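PDB 3BQY: putative TetR family transcriptional regulator from Streptomyces coelicolor A3, which probably binds DNA and regulates transcription, most likely as a repressor, in the manner of the TetR family. Local coordinates for residues A[3-8]-A[39-43]; A[55-59]-A[105-109]; A[61-66]-A[79-84]; A[85-91]-A[143-148]. All coordinates share one frame; numbering follows the deposited sequence.

Contact 1: residues A[3-8]-A[39-43]; sequences DRARTV and LYRYF
Arg4 and Tyr42 mark the closest approach of the backbones, with CA atoms 6.2 Å apart, where the first turn of helix 4-18 meets the last turn of helix 36-42. Arg4 runs out as an extended chain from CG to NE. Its NE donates to the main-chain Tyr42 O at 2.8 Å, with an N-H...O angle of 164°. The oxygen lies at the edge of the guanidinium, near its plane, and NH1 adds a weak bond to it. A second conformer of Arg4 is deposited, so this grip may not be permanent. Lower down the same chain, Arg4 CG rests 3.8 Å from Tyr42 CD1. Asp3 also lies by this ring, but the model is too tight there to read closely. An alanine here in place of Tyr42 would keep CB beside Arg4 CG but take away the ring, and the Arg4 chain would probably be left less covered and freer to turn. Deeper in, Thr7 holds OG1 beside its backbone N (chi1 -61°) and donates to Asp3 O at 2.7 Å. This turns CG2 across the gap, 3.5 Å from Phe43 CE2 and 3.8 Å from Leu39 CD2. Val8 CG2 meets Phe43 CZ at 3.9 Å. Helices 25-32 and 46-57 pack against these side chains. The arrangement is characteristic of the TetR-family DNA-binding domain, in which the first helix packs on a helix-turn-helix, here predicted at residues 24-43.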
loop_
_atom_site.group_PDB
_atom_site.type_symbol
_atom_site.label_atom_id
_atom_site.label_comp_id
_atom_site.label_asym_id
_atom_site.label_seq_id
_atom_site.Cartn_x
_atom_site.Cartn_y
_atom_site.Cartn_z
ATOM N N ASP A 3 -12.932 14.232 25.333
ATOM C CA ASP A 3 -11.985 15.342 24.993
ATOM C C ASP A 3 -10.966 14.840 23.984
ATOM O O ASP A 3 -10.790 15.454 22.929
ATOM C CB ASP A 3 -11.296 15.893 26.241
ATOM C CG ASP A 3 -11.347 17.425 26.323
ATOM O OD1 ASP A 3 -10.520 17.996 27.055
ATOM O OD2 ASP A 3 -12.219 18.064 25.686
ATOM N N ARG A 4 -10.284 13.739 24.311
ATOM C CA ARG A 4 -9.485 13.042 23.310
ATOM C C ARG A 4 -10.398 12.573 22.184
ATOM O O ARG A 4 -10.072 12.764 21.009
ATOM C CB ARG A 4 -8.690 11.869 23.897
ATOM C CG ARG A 4 -7.297 12.253 24.382
ATOM C CD ARG A 4 -6.344 11.067 24.404
ATOM N NE ARG A 4 -5.108 11.388 25.115
ATOM C CZ ARG A 4 -4.857 11.051 26.380
ATOM N NH1 ARG A 4 -3.708 11.396 26.946
ATOM N NH2 ARG A 4 -5.749 10.361 27.084
ATOM N N ALA A 5 -11.551 12.007 22.548
ATOM C CA ALA A 5 -12.525 11.473 21.587
ATOM C C ALA A 5 -13.097 12.546 20.657
ATOM O O ALA A 5 -13.249 12.308 19.444
ATOM C CB ALA A 5 -13.655 10.750 22.324
ATOM N N ARG A 6 -13.406 13.707 21.240
ATOM C CA ARG A 6 -13.955 14.843 20.506
ATOM C C ARG A 6 -12.911 15.454 19.576
ATOM O O ARG A 6 -13.239 15.898 18.468
ATOM C CB ARG A 6 -14.484 15.898 21.479
ATOM C CG ARG A 6 -15.584 15.388 22.393
ATOM C CD ARG A 6 -16.084 16.467 23.345
ATOM N NE ARG A 6 -17.175 15.975 24.184
ATOM C CZ ARG A 6 -17.692 16.631 25.220
ATOM N NH1 ARG A 6 -17.224 17.823 25.574
ATOM N NH2 ARG A 6 -18.686 16.088 25.912
ATOM N N THR A 7 -11.661 15.478 20.042
ATOM C CA THR A 7 -10.531 15.916 19.238
ATOM C C THR A 7 -10.335 14.989 18.045
ATOM O O THR A 7 -10.137 15.464 16.927
ATOM C CB THR A 7 -9.257 15.994 20.071
ATOM O OG1 THR A 7 -9.468 16.948 21.115
ATOM C CG2 THR A 7 -8.076 16.456 19.238
ATOM N N VAL A 8 -10.419 13.674 18.271
ATOM C CA VAL A 8 -10.296 12.715 17.172
ATOM C C VAL A 8 -11.419 12.907 16.137
ATOM O O VAL A 8 -11.177 12.871 14.930
ATOM C CB VAL A 8 -10.281 11.242 17.674
ATOM C CG1 VAL A 8 -10.379 10.265 16.478
ATOM C CG2 VAL A 8 -8.987 10.976 18.480
ATOM N N LEU A 39 -3.996 21.070 22.715
ATOM C CA LEU A 39 -4.036 19.786 22.013
ATOM C C LEU A 39 -2.865 18.905 22.357
ATOM O O LEU A 39 -2.986 17.682 22.392
ATOM C CB LEU A 39 -4.037 19.997 20.508
ATOM C CG LEU A 39 -5.278 20.615 19.911
ATOM C CD1 LEU A 39 -5.025 20.695 18.430
ATOM C CD2 LEU A 39 -6.448 19.709 20.196
ATOM N N TYR A 40 -1.716 19.543 22.569
ATOM C CA TYR A 40 -0.491 18.841 22.898
ATOM C C TYR A 40 -0.509 18.217 24.297
ATOM O O TYR A 40 0.334 17.372 24.608
ATOM C CB TYR A 40 0.714 19.777 22.728
ATOM C CG TYR A 40 1.094 19.967 21.280
ATOM C CD1 TYR A 40 1.621 18.910 20.534
ATOM C CD2 TYR A 40 0.913 21.191 20.654
ATOM C CE1 TYR A 40 1.982 19.094 19.195
ATOM C CE2 TYR A 40 1.258 21.382 19.321
ATOM C CZ TYR A 40 1.787 20.333 18.599
ATOM O OH TYR A 40 2.117 20.529 17.286
ATOM N N ARG A 41 -1.461 18.637 25.133
ATOM C CA ARG A 41 -1.701 17.976 26.416
ATOM C C ARG A 41 -2.434 16.640 26.244
ATOM O O ARG A 41 -2.264 15.733 27.054
ATOM C CB ARG A 41 -2.445 18.902 27.384
ATOM C CG ARG A 41 -1.561 20.013 27.927
ATOM C CD ARG A 41 -2.208 20.770 29.106
ATOM N NE ARG A 41 -3.245 21.711 28.669
ATOM C CZ ARG A 41 -3.056 23.023 28.502
ATOM N NH1 ARG A 41 -1.866 23.570 28.736
ATOM N NH2 ARG A 41 -4.063 23.795 28.103
ATOM N N TYR A 42 -3.227 16.521 25.182
ATOM C CA TYR A 42 -3.946 15.277 24.866
ATOM C C TYR A 42 -3.170 14.356 23.938
ATOM O O TYR A 42 -3.262 13.136 24.051
ATOM C CB TYR A 42 -5.345 15.586 24.306
ATOM C CG TYR A 42 -6.198 16.276 25.341
ATOM C CD1 TYR A 42 -6.877 15.534 26.326
ATOM C CD2 TYR A 42 -6.284 17.671 25.384
ATOM C CE1 TYR A 42 -7.642 16.173 27.315
ATOM C CE2 TYR A 42 -7.043 18.317 26.360
ATOM C CZ TYR A 42 -7.718 17.565 27.323
ATOM O OH TYR A 42 -8.467 18.215 28.292
ATOM N N PHE A 43 -2.406 14.944 23.025
ATOM C CA PHE A 43 -1.594 14.188 22.085
ATOM C C PHE A 43 -0.205 14.799 22.056
ATOM O O PHE A 43 -0.046 15.923 21.588
ATOM C CB PHE A 43 -2.213 14.238 20.678
ATOM C CG PHE A 43 -3.596 13.693 20.625
ATOM C CD1 PHE A 43 -3.806 12.326 20.558
ATOM C CD2 PHE A 43 -4.692 14.544 20.693
ATOM C CE1 PHE A 43 -5.103 11.808 20.538
ATOM C CE2 PHE A 43 -5.981 14.040 20.664
ATOM C CZ PHE A 43 -6.185 12.667 20.577
#

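Contact 2: residues A[55-59]-A[105-109]; sequences EHMVD and GPNTL
Gly105 CA lies 3.3 Å from Glu55 OE1, at the start of a carboxylate grip on a helix N-terminus. Glu55 is near the end of helix 46-57, which leads out of the DNA-binding domain in the TetR fold, and Gly105 is the N-cap position of helix 106-121 in the C-terminal domain. Having no CB, Gly105 lets the carboxylate come this close. Pro106 follows, with CD 3.1 Å from Glu55 OE2; it has no N-H to offer. Pro106 also packs on Tyr173 of the second subunit. Asn107 and Glu55 share the main part of the contact. The backbone N of Asn107 donates to Glu55 OE2 at 2.6 Å, on the syn lone pair. Glu55 reaches this place by bending at chi2 (75°), and its carboxylate stacks on the Asn107 amide with the two planes 11° apart. Asn107 ND2 then donates to Glu55 O at 2.8 Å. That bond is almost straight (178°), though the donor sits above the carbonyl plane. One asparagine thus binds both the side chain and the main chain of the glutamate. Its CB also meets Val58 CG2 at 3.8 Å. Two waters extend the join, one between Val58 O and Asn107 O, the other between Asp59 OD1 and Asn107 OD1. Thr108 N makes a weak bond to Glu55 OE1, and Thr108 OG1 lies 3.7 Å from Val58 CG2. A third water is held by Glu55 OE1, Gly105 N and Thr108 OG1, with its oxygen 2.6 Å from Thr108 OG1.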
loop_
_atom_site.group_PDB
_atom_site.type_symbol
_atom_site.label_atom_id
_atom_site.label_comp_id
_atom_site.label_asym_id
_atom_site.label_seq_id
_atom_site.Cartn_x
_atom_site.Cartn_y
_atom_site.Cartn_z
ATOM N N GLU A 55 -6.971 4.075 14.669
ATOM C CA GLU A 55 -7.577 3.092 15.568
ATOM C C GLU A 55 -9.107 3.282 15.606
ATOM O O GLU A 55 -9.848 2.313 15.542
ATOM C CB GLU A 55 -6.911 3.155 16.958
ATOM C CG GLU A 55 -7.661 2.475 18.070
ATOM C CD GLU A 55 -7.564 0.947 18.028
ATOM O OE1 GLU A 55 -6.883 0.374 17.148
ATOM O OE2 GLU A 55 -8.210 0.321 18.887
ATOM N N HIS A 56 -9.574 4.531 15.644
ATOM C CA HIS A 56 -11.004 4.823 15.576
ATOM C C HIS A 56 -11.670 4.435 14.239
ATOM O O HIS A 56 -12.807 3.913 14.229
ATOM C CB HIS A 56 -11.257 6.305 15.866
ATOM C CG HIS A 56 -12.710 6.637 15.994
ATOM N ND1 HIS A 56 -13.427 7.256 14.991
ATOM C CD2 HIS A 56 -13.586 6.403 16.998
ATOM C CE1 HIS A 56 -14.678 7.420 15.387
ATOM N NE2 HIS A 56 -14.802 6.904 16.596
HETATM N N MSE A 57 -10.979 4.676 13.116
HETATM C CA MSE A 57 -11.506 4.351 11.791
HETATM C C MSE A 57 -11.865 2.882 11.677
HETATM O O MSE A 57 -12.830 2.546 10.994
HETATM C CB MSE A 57 -10.466 4.657 10.678
HETATM C CG MSE A 57 -10.242 6.122 10.476
HETATM SE SE MSE A 57 -8.855 6.253 9.064
HETATM C CE MSE A 57 -8.602 8.143 9.230
ATOM N N VAL A 58 -11.089 2.017 12.327
ATOM C CA VAL A 58 -11.308 0.563 12.196
ATOM C C VAL A 58 -12.157 -0.061 13.306
ATOM O O VAL A 58 -12.232 -1.286 13.422
ATOM C CB VAL A 58 -9.961 -0.216 11.969
ATOM C CG1 VAL A 58 -9.317 0.266 10.642
ATOM C CG2 VAL A 58 -8.946 0.037 13.115
ATOM N N ASP A 59 -12.779 0.779 14.123
ATOM C CA ASP A 59 -13.738 0.329 15.130
ATOM C C ASP A 59 -14.777 -0.591 14.474
ATOM O O ASP A 59 -15.348 -0.260 13.436
ATOM C CB ASP A 59 -14.447 1.543 15.727
ATOM C CG ASP A 59 -15.464 1.157 16.766
ATOM O OD1 ASP A 59 -15.107 0.428 17.729
ATOM O OD2 ASP A 59 -16.630 1.578 16.612
ATOM N N GLY A 105 -3.377 -0.578 17.956
ATOM C CA GLY A 105 -4.384 -0.562 19.021
ATOM C C GLY A 105 -5.277 -1.792 19.021
ATOM O O GLY A 105 -5.182 -2.657 18.119
ATOM N N PRO A 106 -6.166 -1.867 20.016
ATOM C CA PRO A 106 -7.118 -2.959 20.225
ATOM C C PRO A 106 -8.002 -3.258 19.012
ATOM O O PRO A 106 -8.252 -4.422 18.733
ATOM C CB PRO A 106 -7.990 -2.466 21.388
ATOM C CG PRO A 106 -7.185 -1.447 22.078
ATOM C CD PRO A 106 -6.258 -0.833 21.068
ATOM N N ASN A 107 -8.482 -2.223 18.305
ATOM C CA ASN A 107 -9.328 -2.433 17.132
ATOM C C ASN A 107 -8.586 -3.162 16.027
ATOM O O ASN A 107 -9.149 -4.047 15.368
ATOM C CB ASN A 107 -9.936 -1.122 16.604
ATOM C CG ASN A 107 -10.983 -0.553 17.535
ATOM O OD1 ASN A 107 -11.543 -1.273 18.365
ATOM N ND2 ASN A 107 -11.222 0.746 17.440
ATOM N N THR A 108 -7.326 -2.792 15.815
ATOM C CA THR A 108 -6.504 -3.422 14.787
ATOM C C THR A 108 -6.109 -4.806 15.256
ATOM O O THR A 108 -6.147 -5.747 14.483
ATOM C CB THR A 108 -5.223 -2.583 14.469
ATOM O OG1 THR A 108 -5.642 -1.341 13.905
ATOM C CG2 THR A 108 -4.360 -3.278 13.440
ATOM N N LEU A 109 -5.715 -4.926 16.515
ATOM C CA LEU A 109 -5.388 -6.251 17.069
ATOM C C LEU A 109 -6.583 -7.221 16.953
ATOM O O LEU A 109 -6.396 -8.392 16.610
ATOM C CB LEU A 109 -4.931 -6.141 18.516
ATOM C CG LEU A 109 -3.603 -5.406 18.785
ATOM C CD1 LEU A 109 -3.400 -5.230 20.279
ATOM C CD2 LEU A 109 -2.431 -6.176 18.203
HETATM O O HOH W 1 -4.716 0.541 15.492
HETATM O O HOH W 2 -11.807 -3.868 14.605
HETATM O O HOH W 3 -14.270 -2.316 17.694
#

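Contact 3: residues A[61-66]-A[79-84]; sequences VADAAG and RLARAL
Arg79 bends at chi3 (-58°), which folds its guanidinium back onto the end of the 3-10 turn 62-65, while Val61 sets CG1 anti to its own N (chi1 173°) and so directs that methyl at helix 73-89. Arg79 NE donates to Ala64 O at 2.8 Å. The bond is nearly straight at 171°, and the oxygen lies in the guanidinium plane, at its edge. Arg79 NH2 reaches Ala65 O at 2.8 Å, but at a poor angle, so that bond is weak. NH2 has a stronger partner in Asp70 O, and Ala65 O also accepts from Arg76 NE. One guanidinium therefore ties together several carbonyls of the link before its own helix. A leucine in place of Arg79 has no side-chain N-H groups to give, and Ala64 O and Asp70 O would probably be left without this donor, with the turn less firmly held to the helix. The apolar part lies next to these bonds. Ala64 CB and Ala83 CB are 3.4 Å apart, tighter than usual for two carbons. Val61 CG1 comes to 3.7 Å from Leu84 N and also meets Ala83 CB. Leu80 CG touches Ala65 CB at 3.8 Å. Its CD2 sits 3.6 Å from Ala62 O and equally near Val61 O. The turn thus packs along one side of helix 73-89. Helix 106-121 closes over this seam, with Phe111 on Val61 and Leu84 and with Leu115 on Leu80. Helices 126-151 and 188-206 take the far side, where Ala81 meets Val136 and Phe192.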
loop_
_atom_site.group_PDB
_atom_site.type_symbol
_atom_site.label_atom_id
_atom_site.label_comp_id
_atom_site.label_asym_id
_atom_site.label_seq_id
_atom_site.Cartn_x
_atom_site.Cartn_y
_atom_site.Cartn_z
ATOM N N VAL A 61 -14.471 -3.182 12.615
ATOM C CA VAL A 61 -14.014 -3.998 11.491
ATOM C C VAL A 61 -13.957 -5.497 11.829
ATOM O O VAL A 61 -14.420 -6.312 11.034
ATOM C CB VAL A 61 -12.710 -3.469 10.902
ATOM C CG1 VAL A 61 -12.135 -4.403 9.852
ATOM C CG2 VAL A 61 -12.963 -2.058 10.272
ATOM N N ALA A 62 -13.416 -5.843 13.002
ATOM C CA ALA A 62 -13.241 -7.254 13.380
ATOM C C ALA A 62 -14.586 -7.989 13.446
ATOM O O ALA A 62 -14.647 -9.204 13.266
ATOM C CB ALA A 62 -12.533 -7.353 14.728
ATOM N N ASP A 63 -15.661 -7.251 13.727
ATOM C CA ASP A 63 -16.986 -7.871 13.835
ATOM C C ASP A 63 -17.599 -8.274 12.495
ATOM O O ASP A 63 -18.579 -9.023 12.460
ATOM C CB ASP A 63 -17.915 -6.939 14.595
ATOM C CG ASP A 63 -17.427 -6.702 16.031
ATOM O OD1 ASP A 63 -16.948 -7.669 16.667
ATOM O OD2 ASP A 63 -17.503 -5.567 16.495
ATOM N N ALA A 64 -16.999 -7.815 11.396
ATOM C CA ALA A 64 -17.440 -8.208 10.049
ATOM C C ALA A 64 -17.386 -9.721 9.805
ATOM O O ALA A 64 -18.142 -10.236 8.985
ATOM C CB ALA A 64 -16.639 -7.470 8.972
ATOM N N ALA A 65 -16.524 -10.428 10.521
ATOM C CA ALA A 65 -16.385 -11.871 10.324
ATOM C C ALA A 65 -17.623 -12.636 10.818
ATOM O O ALA A 65 -17.923 -13.739 10.340
ATOM C CB ALA A 65 -15.146 -12.359 11.040
ATOM N N GLY A 66 -18.340 -12.051 11.779
ATOM C CA GLY A 66 -19.510 -12.686 12.386
ATOM C C GLY A 66 -19.055 -13.908 13.151
ATOM O O GLY A 66 -17.903 -13.984 13.580
ATOM N N ARG A 79 -15.151 -10.892 4.066
ATOM C CA ARG A 79 -15.905 -9.828 4.763
ATOM C C ARG A 79 -14.994 -8.948 5.610
ATOM O O ARG A 79 -15.184 -7.744 5.673
ATOM C CB ARG A 79 -17.037 -10.395 5.647
ATOM C CG ARG A 79 -18.233 -10.890 4.828
ATOM C CD ARG A 79 -19.522 -10.840 5.648
ATOM N NE ARG A 79 -19.378 -11.650 6.858
ATOM C CZ ARG A 79 -19.716 -12.931 6.958
ATOM N NH1 ARG A 79 -20.233 -13.573 5.918
ATOM N NH2 ARG A 79 -19.522 -13.563 8.106
ATOM N N LEU A 80 -14.009 -9.555 6.259
ATOM C CA LEU A 80 -13.019 -8.791 7.036
ATOM C C LEU A 80 -12.212 -7.834 6.157
ATOM O O LEU A 80 -12.008 -6.675 6.534
ATOM C CB LEU A 80 -12.064 -9.733 7.759
ATOM C CG LEU A 80 -12.615 -10.416 9.019
ATOM C CD1 LEU A 80 -11.678 -11.557 9.350
ATOM C CD2 LEU A 80 -12.692 -9.414 10.213
ATOM N N ALA A 81 -11.705 -8.327 5.027
ATOM C CA ALA A 81 -10.938 -7.487 4.099
ATOM C C ALA A 81 -11.814 -6.383 3.531
ATOM O O ALA A 81 -11.409 -5.223 3.480
ATOM C CB ALA A 81 -10.360 -8.338 2.942
ATOM N N ARG A 82 -13.027 -6.728 3.113
ATOM C CA ARG A 82 -13.956 -5.700 2.627
ATOM C C ARG A 82 -14.276 -4.618 3.665
ATOM O O ARG A 82 -14.389 -3.433 3.336
ATOM C CB ARG A 82 -15.292 -6.333 2.219
ATOM C CG ARG A 82 -15.267 -7.070 0.942
ATOM C CD ARG A 82 -16.682 -7.529 0.560
ATOM N NE ARG A 82 -16.503 -8.611 -0.378
ATOM C CZ ARG A 82 -16.906 -9.847 -0.207
ATOM N NH1 ARG A 82 -17.605 -10.196 0.874
ATOM N NH2 ARG A 82 -16.672 -10.719 -1.176
ATOM N N ALA A 83 -14.477 -5.036 4.910
ATOM C CA ALA A 83 -14.810 -4.100 5.974
ATOM C C ALA A 83 -13.627 -3.202 6.255
ATOM O O ALA A 83 -13.811 -2.017 6.515
ATOM C CB ALA A 83 -15.220 -4.837 7.259
ATOM N N LEU A 84 -12.410 -3.741 6.179
ATOM C CA LEU A 84 -11.227 -2.893 6.343
ATOM C C LEU A 84 -11.160 -1.840 5.222
ATOM O O LEU A 84 -10.973 -0.642 5.484
ATOM C CB LEU A 84 -9.938 -3.753 6.373
ATOM C CG LEU A 84 -8.615 -2.921 6.385
ATOM C CD1 LEU A 84 -8.523 -1.984 7.603
ATOM C CD2 LEU A 84 -7.359 -3.823 6.320
#

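Contact 4: residues A[85-91]-A[143-148]; sequences RAALLAH and HTLEEQ
Thr144 CG2 packs against Leu89 CD2 at 3.6 Å and Leu88 CB at 3.9 Å, at the tight centre of the contact. Thr144 places this methyl anti to its backbone N; OG1 lies beside Arg85 CG and bonds Thr140 O. Arg85 is buried and extended. Its NH2 forms a salt bridge with Glu147 OE1 at 2.9 Å, on the syn lone pair, with a weak second bond from NE. His143 NE2 donates weakly to the same oxygen. Leu89 CD1 covers one face of the Arg85 guanidinium, 3.5 Å above its plane, and Thr189 OG1 takes a further bond from NH2. The buried charges of Arg85 and Glu147 would thus largely balance each other. Both helices belong to the TetR-like C-terminal domain. The axes of 85-89 and 143-148 pass 10.2 Å apart at 33°, running roughly the same way. Helix 126-151 also meets its counterpart in the dimer, Leu145 packing on Leu145 of the second subunit. The other end is looser and admits water. Here helix 73-89 is running out and the side chains give way to main-chain oxygens. Gln148 NE2 donates to Leu88 O at 3.0 Å, approaching from above the carbonyl plane, and more weakly to His91 O at 2.9 Å. A water bridges it to Leu89 O. The other end of the amide, Gln148 OE1, accepts from Ala95 N of helix 94-99.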
loop_
_atom_site.group_PDB
_atom_site.type_symbol
_atom_site.label_atom_id
_atom_site.label_comp_id
_atom_site.label_asym_id
_atom_site.label_seq_id
_atom_site.Cartn_x
_atom_site.Cartn_y
_atom_site.Cartn_z
ATOM N N ARG A 85 -11.295 -2.278 3.975
ATOM C CA ARG A 85 -11.363 -1.352 2.852
ATOM C C ARG A 85 -12.434 -0.266 3.054
ATOM O O ARG A 85 -12.177 0.918 2.845
ATOM C CB ARG A 85 -11.607 -2.115 1.545
ATOM C CG ARG A 85 -11.753 -1.202 0.356
ATOM C CD ARG A 85 -11.891 -1.994 -0.938
ATOM N NE ARG A 85 -12.193 -1.127 -2.075
ATOM C CZ ARG A 85 -13.409 -0.914 -2.559
ATOM N NH1 ARG A 85 -14.445 -1.536 -2.028
ATOM N NH2 ARG A 85 -13.593 -0.085 -3.583
ATOM N N ALA A 86 -13.627 -0.677 3.441
ATOM C CA ALA A 86 -14.740 0.245 3.606
ATOM C C ALA A 86 -14.439 1.268 4.707
ATOM O O ALA A 86 -14.738 2.454 4.544
ATOM C CB ALA A 86 -16.031 -0.537 3.920
ATOM N N ALA A 87 -13.821 0.811 5.799
ATOM C CA ALA A 87 -13.501 1.691 6.925
ATOM C C ALA A 87 -12.477 2.737 6.488
ATOM O O ALA A 87 -12.553 3.877 6.914
ATOM C CB ALA A 87 -12.972 0.892 8.106
ATOM N N LEU A 88 -11.528 2.363 5.621
ATOM C CA LEU A 88 -10.538 3.335 5.165
ATOM C C LEU A 88 -11.104 4.279 4.109
ATOM O O LEU A 88 -10.727 5.455 4.072
ATOM C CB LEU A 88 -9.309 2.616 4.595
ATOM C CG LEU A 88 -8.629 1.651 5.579
ATOM C CD1 LEU A 88 -7.390 1.041 4.883
ATOM C CD2 LEU A 88 -8.285 2.331 6.928
ATOM N N LEU A 89 -11.982 3.765 3.235
ATOM C CA LEU A 89 -12.643 4.603 2.212
ATOM C C LEU A 89 -13.619 5.618 2.809
ATOM O O LEU A 89 -13.959 6.608 2.154
ATOM C CB LEU A 89 -13.402 3.718 1.196
ATOM C CG LEU A 89 -12.539 2.911 0.200
ATOM C CD1 LEU A 89 -13.469 2.062 -0.638
ATOM C CD2 LEU A 89 -11.677 3.825 -0.671
ATOM N N ALA A 90 -14.065 5.371 4.038
ATOM C CA ALA A 90 -15.044 6.244 4.717
ATOM C C ALA A 90 -14.438 7.606 5.060
ATOM O O ALA A 90 -15.166 8.533 5.381
ATOM C CB ALA A 90 -15.603 5.579 5.958
ATOM N N HIS A 91 -13.118 7.718 4.977
ATOM C CA HIS A 91 -12.407 8.976 5.291
ATOM C C HIS A 91 -11.455 9.320 4.182
ATOM O O HIS A 91 -10.709 8.453 3.695
ATOM C CB HIS A 91 -11.631 8.820 6.610
ATOM C CG HIS A 91 -12.484 8.325 7.735
ATOM N ND1 HIS A 91 -13.224 9.169 8.526
ATOM C CD2 HIS A 91 -12.775 7.071 8.146
ATOM C CE1 HIS A 91 -13.913 8.460 9.399
ATOM N NE2 HIS A 91 -13.652 7.182 9.193
ATOM N N HIS A 143 -4.206 -1.498 -2.194
ATOM C CA HIS A 143 -5.320 -1.229 -3.114
ATOM C C HIS A 143 -6.056 0.070 -2.742
ATOM O O HIS A 143 -6.371 0.911 -3.609
ATOM C CB HIS A 143 -6.356 -2.370 -3.084
ATOM C CG HIS A 143 -7.662 -1.964 -3.681
ATOM N ND1 HIS A 143 -7.942 -2.109 -5.023
ATOM C CD2 HIS A 143 -8.732 -1.326 -3.137
ATOM C CE1 HIS A 143 -9.145 -1.613 -5.276
ATOM N NE2 HIS A 143 -9.640 -1.122 -4.151
ATOM N N THR A 144 -6.351 0.232 -1.453
ATOM C CA THR A 144 -7.152 1.377 -0.996
ATOM C C THR A 144 -6.342 2.686 -1.106
ATOM O O THR A 144 -6.870 3.735 -1.502
ATOM C CB THR A 144 -7.690 1.129 0.438
ATOM O OG1 THR A 144 -8.346 -0.159 0.460
ATOM C CG2 THR A 144 -8.753 2.213 0.799
ATOM N N LEU A 145 -5.055 2.618 -0.794
ATOM C CA LEU A 145 -4.164 3.770 -1.001
ATOM C C LEU A 145 -4.211 4.258 -2.427
ATOM O O LEU A 145 -4.338 5.470 -2.698
ATOM C CB LEU A 145 -2.715 3.386 -0.688
ATOM C CG LEU A 145 -2.234 3.389 0.744
ATOM C CD1 LEU A 145 -0.904 2.682 0.768
ATOM C CD2 LEU A 145 -2.072 4.840 1.226
ATOM N N GLU A 146 -4.092 3.320 -3.359
ATOM C CA GLU A 146 -4.094 3.683 -4.777
ATOM C C GLU A 146 -5.465 4.118 -5.291
ATOM O O GLU A 146 -5.561 5.032 -6.109
ATOM C CB GLU A 146 -3.465 2.581 -5.627
ATOM C CG GLU A 146 -2.002 2.233 -5.150
ATOM C CD GLU A 146 -0.933 3.355 -5.377
ATOM O OE1 GLU A 146 -1.256 4.576 -5.368
ATOM O OE2 GLU A 146 0.255 2.993 -5.563
ATOM N N GLU A 147 -6.531 3.506 -4.774
ATOM C CA GLU A 147 -7.895 3.961 -5.089
ATOM C C GLU A 147 -8.099 5.402 -4.618
ATOM O O GLU A 147 -8.622 6.254 -5.372
ATOM C CB GLU A 147 -8.950 3.043 -4.442
ATOM C CG GLU A 147 -10.368 3.623 -4.564
ATOM C CD GLU A 147 -11.472 2.653 -4.135
ATOM O OE1 GLU A 147 -11.189 1.489 -3.795
ATOM O OE2 GLU A 147 -12.639 3.081 -4.169
ATOM N N GLN A 148 -7.675 5.699 -3.385
ATOM C CA GLN A 148 -7.834 7.061 -2.858
ATOM C C GLN A 148 -6.955 8.099 -3.566
ATOM O O GLN A 148 -7.386 9.246 -3.777
ATOM C CB GLN A 148 -7.680 7.103 -1.335
ATOM C CG GLN A 148 -8.894 6.437 -0.677
ATOM C CD GLN A 148 -8.824 6.401 0.820
ATOM O OE1 GLN A 148 -7.789 6.059 1.394
ATOM N NE2 GLN A 148 -9.946 6.712 1.471
HETATM O O HOH W 4 -12.438 7.530 0.064
#

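How the contacts relate
Contact 1 lies farthest out, in the DNA-binding part, its centre about 24 Å from the chain centre, while contact 4 is the buried one near that centre. Contacts 1, 2 and 3 are all partly buried, with 2 and 3 nearer the centre. Helix 73-89 serves both contact 3 and contact 4, and Val61 touches Ala87 where they meet. Contact 2 touches all three others, and its own segments link helix 46-57 to helix 106-121 of the C-terminal domain. In contacts 1 and 3 an arginine mainly binds carbonyl oxygens; in contact 4 an arginine instead pairs with a buried carboxylate. Contact 2 uses its carboxylate on helix N-H groups. Contacts 2 and 4 also reach the second subunit.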